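Local coordinates for putative Phosphate (Eubacterium rectale, PDB 3DAO), which is probably a phosphatase of the haloacid dehalogenase-like hydrolase family, its natural substrate not established, at residues A[167-178]-A[197-206]. Residues are numbered along the deposited sequence; the frame is centred on the assembly and turned at random. Where two conformers were deposited one is given.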
# COMPACT_ATOMS: atom_id res chain seq x y z
N ILE A 167 -1.56 -9.11 -8.09
CA ILE A 167 -2.17 -8.08 -7.29
C ILE A 167 -2.05 -6.69 -7.88
O ILE A 167 -2.78 -5.77 -7.50
CB ILE A 167 -1.66 -8.08 -5.79
CG1 ILE A 167 -0.15 -7.84 -5.71
CG2 ILE A 167 -2.19 -9.35 -5.04
CD1 ILE A 167 0.35 -7.56 -4.28
N LYS A 168 -1.20 -6.56 -8.89
CA LYS A 168 -1.03 -5.25 -9.55
C LYS A 168 -0.49 -5.42 -10.96
O LYS A 168 0.34 -6.26 -11.21
CB LYS A 168 -0.05 -4.37 -8.78
CG LYS A 168 0.18 -2.98 -9.43
CD LYS A 168 1.05 -2.09 -8.57
CE LYS A 168 2.48 -2.60 -8.46
NZ LYS A 168 3.32 -1.63 -7.65
N PHE A 169 -1.05 -4.63 -11.87
CA PHE A 169 -0.58 -4.53 -13.24
C PHE A 169 -0.23 -3.06 -13.41
O PHE A 169 -1.05 -2.17 -13.15
CB PHE A 169 -1.62 -4.97 -14.25
CG PHE A 169 -1.19 -4.73 -15.70
CD1 PHE A 169 -0.55 -5.69 -16.40
CD2 PHE A 169 -1.45 -3.52 -16.31
CE1 PHE A 169 -0.13 -5.48 -17.71
CE2 PHE A 169 -1.05 -3.31 -17.63
CZ PHE A 169 -0.39 -4.31 -18.31
N THR A 170 0.99 -2.82 -13.85
CA THR A 170 1.52 -1.49 -13.99
C THR A 170 2.05 -1.18 -15.38
O THR A 170 2.81 -1.97 -15.96
CB THR A 170 2.68 -1.30 -12.99
OG1 THR A 170 2.17 -1.39 -11.64
CG2 THR A 170 3.39 0.06 -13.17
N VAL A 171 1.67 -0.01 -15.88
CA VAL A 171 2.17 0.48 -17.18
C VAL A 171 3.21 1.55 -16.90
O VAL A 171 3.04 2.37 -16.02
CB VAL A 171 1.04 1.12 -18.03
CG1 VAL A 171 1.54 1.32 -19.46
CG2 VAL A 171 -0.26 0.22 -17.98
N PHE A 172 4.28 1.51 -17.67
CA PHE A 172 5.37 2.47 -17.62
C PHE A 172 5.70 3.10 -18.96
O PHE A 172 5.67 2.46 -20.02
CB PHE A 172 6.66 1.81 -17.12
CG PHE A 172 7.87 2.73 -17.17
CD1 PHE A 172 8.05 3.67 -16.20
CD2 PHE A 172 8.81 2.63 -18.18
CE1 PHE A 172 9.16 4.54 -16.23
CE2 PHE A 172 9.91 3.49 -18.20
CZ PHE A 172 10.06 4.43 -17.24
N HIS A 173 5.94 4.39 -18.88
CA HIS A 173 6.53 5.17 -19.99
C HIS A 173 7.45 6.24 -19.36
O HIS A 173 7.10 6.79 -18.34
CB HIS A 173 5.49 5.83 -20.91
CG HIS A 173 6.10 6.46 -22.13
ND1 HIS A 173 6.62 7.74 -22.13
CD2 HIS A 173 6.29 5.97 -23.37
CE1 HIS A 173 7.08 8.01 -23.34
NE2 HIS A 173 6.90 6.96 -24.11
N PRO A 174 8.60 6.55 -19.98
CA PRO A 174 9.48 7.56 -19.42
C PRO A 174 8.89 8.92 -19.16
O PRO A 174 9.36 9.64 -18.28
CB PRO A 174 10.53 7.72 -20.52
CG PRO A 174 10.64 6.41 -21.07
CD PRO A 174 9.20 5.95 -21.19
N ASP A 175 7.89 9.32 -19.92
CA ASP A 175 7.37 10.67 -19.73
C ASP A 175 5.94 10.99 -20.12
O ASP A 175 5.51 12.12 -19.89
CB ASP A 175 8.31 11.65 -20.42
CG ASP A 175 8.55 11.31 -21.83
OD1 ASP A 175 7.56 11.34 -22.58
OD2 ASP A 175 9.73 11.00 -22.19
N LYS A 176 5.20 10.04 -20.68
CA LYS A 176 3.79 10.32 -21.02
C LYS A 176 2.94 9.10 -20.91
O LYS A 176 2.07 8.84 -21.73
CB LYS A 176 3.66 10.91 -22.42
CG LYS A 176 4.31 10.06 -23.51
CD LYS A 176 4.07 10.67 -24.90
CE LYS A 176 4.90 9.97 -25.98
NZ LYS A 176 4.66 10.55 -27.32
N CYS A 177 3.10 8.41 -19.79
CA CYS A 177 2.36 7.17 -19.58
C CYS A 177 0.84 7.36 -19.52
O CYS A 177 0.08 6.76 -20.29
CB CYS A 177 2.85 6.46 -18.32
SG CYS A 177 2.15 4.81 -18.19
N GLU A 178 0.39 8.19 -18.58
CA GLU A 178 -1.04 8.44 -18.44
C GLU A 178 -1.60 8.97 -19.76
O GLU A 178 -2.68 8.60 -20.20
CB GLU A 178 -1.34 9.42 -17.31
CG GLU A 178 -2.82 9.62 -17.10
CD GLU A 178 -3.13 10.64 -16.02
OE1 GLU A 178 -2.30 11.55 -15.78
OE2 GLU A 178 -4.25 10.57 -15.48
N ALA A 197 -3.05 6.90 -11.94
CA ALA A 197 -1.76 7.36 -12.48
C ALA A 197 -0.87 7.70 -11.32
O ALA A 197 -1.36 8.09 -10.24
CB ALA A 197 -1.94 8.60 -13.40
N ALA A 198 0.44 7.55 -11.54
CA ALA A 198 1.46 8.00 -10.61
C ALA A 198 2.48 8.80 -11.44
O ALA A 198 3.27 8.22 -12.22
CB ALA A 198 2.13 6.84 -9.93
N GLY A 199 2.45 10.12 -11.28
CA GLY A 199 3.29 10.99 -12.04
C GLY A 199 3.02 10.89 -13.54
O GLY A 199 1.90 10.57 -14.00
N LYS A 200 4.07 11.13 -14.31
CA LYS A 200 3.96 11.06 -15.74
C LYS A 200 4.42 9.74 -16.26
O LYS A 200 4.31 9.46 -17.47
CB LYS A 200 4.80 12.18 -16.38
CG LYS A 200 4.26 13.58 -16.06
CD LYS A 200 5.04 14.67 -16.78
CE LYS A 200 6.45 14.79 -16.27
NZ LYS A 200 6.49 15.06 -14.78
N GLU A 201 4.89 8.88 -15.34
CA GLU A 201 5.54 7.65 -15.78
C GLU A 201 4.76 6.35 -15.57
O GLU A 201 5.06 5.37 -16.20
CB GLU A 201 6.90 7.46 -15.07
CG GLU A 201 7.89 8.61 -15.16
CD GLU A 201 7.57 9.76 -14.22
OE1 GLU A 201 6.76 9.53 -13.28
OE2 GLU A 201 8.17 10.87 -14.38
N TRP A 202 3.81 6.35 -14.64
CA TRP A 202 3.14 5.11 -14.25
C TRP A 202 1.63 5.20 -14.24
O TRP A 202 1.04 6.26 -13.93
CB TRP A 202 3.55 4.73 -12.80
CG TRP A 202 5.05 4.72 -12.53
CD1 TRP A 202 5.76 5.70 -11.97
CD2 TRP A 202 5.98 3.65 -12.79
NE1 TRP A 202 7.08 5.34 -11.90
CE2 TRP A 202 7.23 4.07 -12.36
CE3 TRP A 202 5.85 2.37 -13.33
CZ2 TRP A 202 8.37 3.28 -12.50
CZ3 TRP A 202 6.97 1.58 -13.44
CH2 TRP A 202 8.21 2.04 -13.03
N VAL A 203 1.05 4.07 -14.57
CA VAL A 203 -0.37 3.82 -14.34
C VAL A 203 -0.48 2.46 -13.62
O VAL A 203 -0.11 1.42 -14.15
CB VAL A 203 -1.26 3.84 -15.60
CG1 VAL A 203 -2.72 3.49 -15.21
CG2 VAL A 203 -1.21 5.21 -16.26
N ASP A 204 -0.96 2.51 -12.39
CA ASP A 204 -1.11 1.32 -11.54
C ASP A 204 -2.54 0.86 -11.53
O ASP A 204 -3.49 1.64 -11.37
CB ASP A 204 -0.74 1.63 -10.08
CG ASP A 204 0.74 1.90 -9.90
OD1 ASP A 204 1.56 1.21 -10.55
OD2 ASP A 204 1.06 2.84 -9.14
N CYS A 205 -2.67 -0.44 -11.68
CA CYS A 205 -4.00 -1.07 -11.72
C CYS A 205 -4.05 -2.21 -10.73
O CYS A 205 -3.20 -3.08 -10.70
CB CYS A 205 -4.29 -1.61 -13.10
SG CYS A 205 -3.81 -0.57 -14.52
N ASN A 206 -5.13 -2.20 -9.96
CA ASN A 206 -5.42 -3.26 -9.01
C ASN A 206 -6.84 -3.70 -9.23
O ASN A 206 -7.59 -3.13 -10.02
CB ASN A 206 -5.36 -2.79 -7.57
CG ASN A 206 -4.02 -2.17 -7.18
OD1 ASN A 206 -4.01 -1.03 -6.75
ND2 ASN A 206 -2.91 -2.94 -7.24
O HOH W 1 3.68 0.73 -9.07
O HOH W 2 2.17 1.05 -6.58
O HOH W 3 8.74 11.90 -16.63
O HOH W 4 1.38 8.52 -15.76
O HOH W 5 0.49 12.21 -15.68
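F172 sets its CD1 over one face of the W202 indole, toward the rim, 3.6 Å from W202 CH2; the two rings meet obliquely, their planes 49° apart. T170, on the same face of the sheet, turns its methyl CG2, anti to the backbone N (chi1 -65° for OG1), to W202 CE3 at 3.4 Å, while OG1 donates to D204 OD1 (2.9 Å) on the anti side of the carboxylate. An alanine in place of W202 would probably leave F172 CD1 and T170 CG2 without their shared aromatic neighbour and open a gap over the strands. K168 NZ stays 4.4 Å from D204 OD1, beyond a salt bridge, and reaches that oxygen through a water. Beneath these side chains strands 168-172 and 202-206 pair antiparallel, F169 with C205 and V171 with V203 as hydrogen-bonded pairs. At one end the amide of N206 adds a bond, ND2 donating to I167 O (2.8 Å), I167 and K168 forming a classic beta bulge against A126. At the other, C177 N at the start of helix 177-181 donates to K200 O (2.8 Å), and H173 ND1 accepts the backbone N-H groups of D175 and K176, holding the turn. On the reverse face, F169 and C205 pack on M110 of helix 104-117 and F185 of helix 185-189, while V171 and V203 touch C181; strands 122-126 and 193-198 flank the pair in a six-stranded sheet, separate from the eight-stranded main sheet and consistent with the cap domain of HAD phosphatases.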